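Local coordinates for fiber protein (PDB 4UMI) that probably forms the trimeric spikes that protrude from the capsid vertices and, through its head domain, attaches the virion to host cells, at residues L105-N113 with K149-F159. Residues are numbered along the deposited sequence; the frame is centred on the assembly and turned at random.
Sequences LDIAEELQN and KAPASAELSSF
Glu109 OE2 is gripped by two donors, the backbone N of Ser153 at 2.8 Å and a water that also donates to Pro151 O. The contact lies in the beta-sandwich of the fibre head: strand 101-112, an outermost strand of one sheet, is faced by the end of strand 148-151, an outer strand of the other sheet, and by the single helix that follows. The Ser153 N-H points almost straight (169°) at the syn lone pair of OE2, while Ser153 OG donates to Glu109 OE1 at 2.6 Å, also on the syn side but 21° out of the carboxylate plane. Ser153 is the N-cap of the helix: with chi1 at 70°, OG sits between its own backbone N and carbonyl carbon, where it also accepts from Leu156 N (3.0 Å). Both carboxylate oxygens are thus tied to the N-terminal end of the helix, whose dipole would probably stabilise the negative charge.

On one flank Leu111 sets CB against Ala150 CB and CG against Pro151 O (3.6 Å). On the other, the extended Glu155 chain meets Ile107 head-on, Glu155 CG to Ile107 CD1 at 3.7 Å, and a second subunit lays its Pro97 on Ile107 and its Leu96 on Glu155. Beyond them, Leu105 CD2 reaches Phe159 CD1 at 3.5 Å, oblique to a ring that also meets Trp168.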
loop_
_atom_site.group_PDB
_atom_site.type_symbol
_atom_site.label_atom_id
_atom_site.label_comp_id
_atom_site.label_asym_id
_atom_site.label_seq_id
_atom_site.Cartn_x
_atom_site.Cartn_y
_atom_site.Cartn_z
ATOM N N LEU A 105 10.051 13.894 4.458
ATOM C CA LEU A 105 11.154 12.927 4.464
ATOM C C LEU A 105 10.887 11.873 3.408
ATOM O O LEU A 105 9.788 11.378 3.311
ATOM C CB LEU A 105 11.231 12.193 5.808
ATOM C CG LEU A 105 12.346 11.166 5.982
ATOM C CD1 LEU A 105 13.703 11.838 6.098
ATOM C CD2 LEU A 105 12.086 10.283 7.190
ATOM N N ASP A 106 11.921 11.499 2.658
ATOM C CA ASP A 106 11.827 10.350 1.773
ATOM C C ASP A 106 13.213 9.805 1.542
ATOM O O ASP A 106 13.987 10.432 0.832
ATOM C CB ASP A 106 11.097 10.704 0.466
ATOM C CG ASP A 106 10.459 9.505 -0.214
ATOM O OD1 ASP A 106 10.534 8.416 0.348
ATOM O OD2 ASP A 106 9.818 9.676 -1.278
ATOM N N ILE A 107 13.543 8.690 2.215
ATOM C CA ILE A 107 14.884 8.108 2.173
ATOM C C ILE A 107 14.774 6.607 1.908
ATOM O O ILE A 107 13.759 5.996 2.179
ATOM C CB ILE A 107 15.668 8.336 3.507
ATOM C CG1 ILE A 107 14.987 7.693 4.725
ATOM C CG2 ILE A 107 15.918 9.812 3.755
ATOM C CD1 ILE A 107 15.753 7.712 6.042
ATOM N N ALA A 108 15.818 5.995 1.401
ATOM C CA ALA A 108 15.880 4.574 1.185
ATOM C C ALA A 108 17.247 4.059 1.520
ATOM O O ALA A 108 18.243 4.790 1.437
ATOM C CB ALA A 108 15.534 4.200 -0.225
ATOM N N GLU A 109 17.327 2.774 1.870
ATOM C CA GLU A 109 18.581 2.187 2.338
ATOM C C GLU A 109 18.538 0.690 2.059
ATOM O O GLU A 109 17.481 0.062 2.202
ATOM C CB GLU A 109 18.648 2.456 3.840
ATOM C CG GLU A 109 19.919 2.109 4.539
ATOM C CD GLU A 109 19.884 2.688 5.930
ATOM O OE1 GLU A 109 19.410 3.856 6.114
ATOM O OE2 GLU A 109 20.345 1.980 6.834
ATOM N N GLU A 110 19.681 0.101 1.740
ATOM C CA GLU A 110 19.811 -1.327 1.514
ATOM C C GLU A 110 20.510 -1.928 2.717
ATOM O O GLU A 110 21.536 -1.404 3.146
ATOM C CB GLU A 110 20.628 -1.572 0.249
ATOM C CG GLU A 110 20.698 -3.025 -0.164
ATOM C CD GLU A 110 19.494 -3.477 -0.939
ATOM O OE1 GLU A 110 18.775 -2.619 -1.491
ATOM O OE2 GLU A 110 19.266 -4.703 -0.986
ATOM N N LEU A 111 19.928 -2.989 3.272
ATOM C CA LEU A 111 20.487 -3.725 4.408
ATOM C C LEU A 111 20.770 -5.155 3.998
ATOM O O LEU A 111 20.076 -5.732 3.185
ATOM C CB LEU A 111 19.530 -3.755 5.606
ATOM C CG LEU A 111 19.405 -2.465 6.398
ATOM C CD1 LEU A 111 18.869 -1.299 5.608
ATOM C CD2 LEU A 111 18.590 -2.626 7.650
ATOM N N GLN A 112 21.823 -5.720 4.570
ATOM C CA GLN A 112 22.182 -7.079 4.245
ATOM C C GLN A 112 22.614 -7.781 5.526
ATOM O O GLN A 112 23.304 -7.198 6.378
ATOM C CB GLN A 112 23.306 -7.061 3.207
ATOM C CG GLN A 112 23.722 -8.412 2.660
ATOM C CD GLN A 112 24.780 -8.297 1.573
ATOM O OE1 GLN A 112 24.870 -7.286 0.874
ATOM N NE2 GLN A 112 25.577 -9.335 1.422
ATOM N N ASN A 113 22.167 -9.021 5.695
ATOM C CA ASN A 113 22.543 -9.793 6.890
ATOM C C ASN A 113 23.803 -10.597 6.605
ATOM O O ASN A 113 24.370 -10.542 5.509
ATOM C CB ASN A 113 21.399 -10.669 7.443
ATOM C CG ASN A 113 21.075 -11.856 6.563
ATOM O OD1 ASN A 113 21.684 -12.075 5.525
ATOM N ND2 ASN A 113 20.097 -12.625 6.991
ATOM N N LYS A 149 18.235 -9.615 10.475
ATOM C CA LYS A 149 18.895 -8.674 11.340
ATOM C C LYS A 149 20.054 -8.039 10.607
ATOM O O LYS A 149 20.879 -8.728 10.010
ATOM C CB LYS A 149 19.423 -9.406 12.558
ATOM C CG LYS A 149 18.349 -9.802 13.524
ATOM C CD LYS A 149 18.903 -10.510 14.758
ATOM C CE LYS A 149 18.799 -9.670 16.030
ATOM N NZ LYS A 149 17.420 -9.622 16.618
ATOM N N ALA A 150 20.120 -6.720 10.667
ATOM C CA ALA A 150 21.207 -6.007 10.003
ATOM C C ALA A 150 21.333 -4.585 10.541
ATOM O O ALA A 150 20.373 -4.009 11.038
ATOM C CB ALA A 150 20.966 -5.969 8.524
ATOM N N PRO A 151 22.558 -4.045 10.506
ATOM C CA PRO A 151 22.774 -2.680 10.926
ATOM C C PRO A 151 22.046 -1.688 10.054
ATOM O O PRO A 151 22.023 -1.845 8.832
ATOM C CB PRO A 151 24.287 -2.491 10.751
ATOM C CG PRO A 151 24.864 -3.836 10.559
ATOM C CD PRO A 151 23.784 -4.693 10.009
ATOM N N ALA A 152 21.427 -0.702 10.694
ATOM C CA ALA A 152 20.710 0.368 10.000
ATOM C C ALA A 152 21.397 1.693 10.291
ATOM O O ALA A 152 22.001 1.868 11.349
ATOM C CB ALA A 152 19.295 0.413 10.499
ATOM N N SER A 153 21.288 2.633 9.364
ATOM C CA SER A 153 21.816 3.983 9.590
ATOM C C SER A 153 21.187 4.662 10.807
ATOM O O SER A 153 20.103 4.290 11.263
ATOM C CB SER A 153 21.580 4.858 8.369
ATOM O OG SER A 153 20.215 5.178 8.189
ATOM N N ALA A 154 21.858 5.687 11.333
ATOM C CA ALA A 154 21.278 6.471 12.397
ATOM C C ALA A 154 19.966 7.093 11.969
ATOM O O ALA A 154 19.037 7.193 12.754
ATOM C CB ALA A 154 22.241 7.561 12.810
ATOM N N GLU A 155 19.897 7.552 10.720
ATOM C CA GLU A 155 18.686 8.218 10.247
ATOM C C GLU A 155 17.517 7.250 10.174
ATOM O O GLU A 155 16.425 7.565 10.654
ATOM C CB GLU A 155 18.923 8.866 8.900
ATOM C CG GLU A 155 17.762 9.737 8.461
ATOM C CD GLU A 155 18.036 10.587 7.220
ATOM O OE1 GLU A 155 19.070 10.421 6.551
ATOM O OE2 GLU A 155 17.157 11.403 6.908
ATOM N N LEU A 156 17.746 6.071 9.593
ATOM C CA LEU A 156 16.666 5.074 9.536
ATOM C C LEU A 156 16.267 4.609 10.935
ATOM O O LEU A 156 15.074 4.445 11.233
ATOM C CB LEU A 156 17.064 3.900 8.669
ATOM C CG LEU A 156 15.988 2.839 8.459
ATOM C CD1 LEU A 156 14.687 3.391 7.893
ATOM C CD2 LEU A 156 16.518 1.747 7.557
ATOM N N SER A 157 17.268 4.456 11.805
ATOM C CA SER A 157 17.023 4.029 13.153
ATOM C C SER A 157 16.148 5.050 13.871
ATOM O O SER A 157 15.220 4.673 14.571
ATOM C CB SER A 157 18.336 3.797 13.914
ATOM O OG SER A 157 19.064 2.703 13.370
ATOM N N SER A 158 16.438 6.352 13.698
ATOM C CA SER A 158 15.633 7.421 14.274
ATOM C C SER A 158 14.181 7.329 13.805
ATOM O O SER A 158 13.249 7.419 14.592
ATOM C CB SER A 158 16.232 8.788 13.894
ATOM O OG SER A 158 15.485 9.873 14.430
ATOM N N PHE A 159 13.990 7.158 12.501
ATOM C CA PHE A 159 12.635 7.079 11.942
ATOM C C PHE A 159 11.886 5.881 12.565
ATOM O O PHE A 159 10.739 5.998 12.960
ATOM C CB PHE A 159 12.765 6.879 10.444
ATOM C CG PHE A 159 11.453 6.714 9.726
ATOM C CD1 PHE A 159 10.756 7.791 9.267
ATOM C CD2 PHE A 159 10.922 5.443 9.515
ATOM C CE1 PHE A 159 9.575 7.656 8.573
ATOM C CE2 PHE A 159 9.757 5.312 8.829
ATOM C CZ PHE A 159 9.088 6.404 8.362
HETATM O O HOH W 1 22.374 0.152 6.289
HETATM O O HOH W 2 22.951 -3.587 6.620
HETATM O O HOH W 3 19.339 -12.285 9.771
#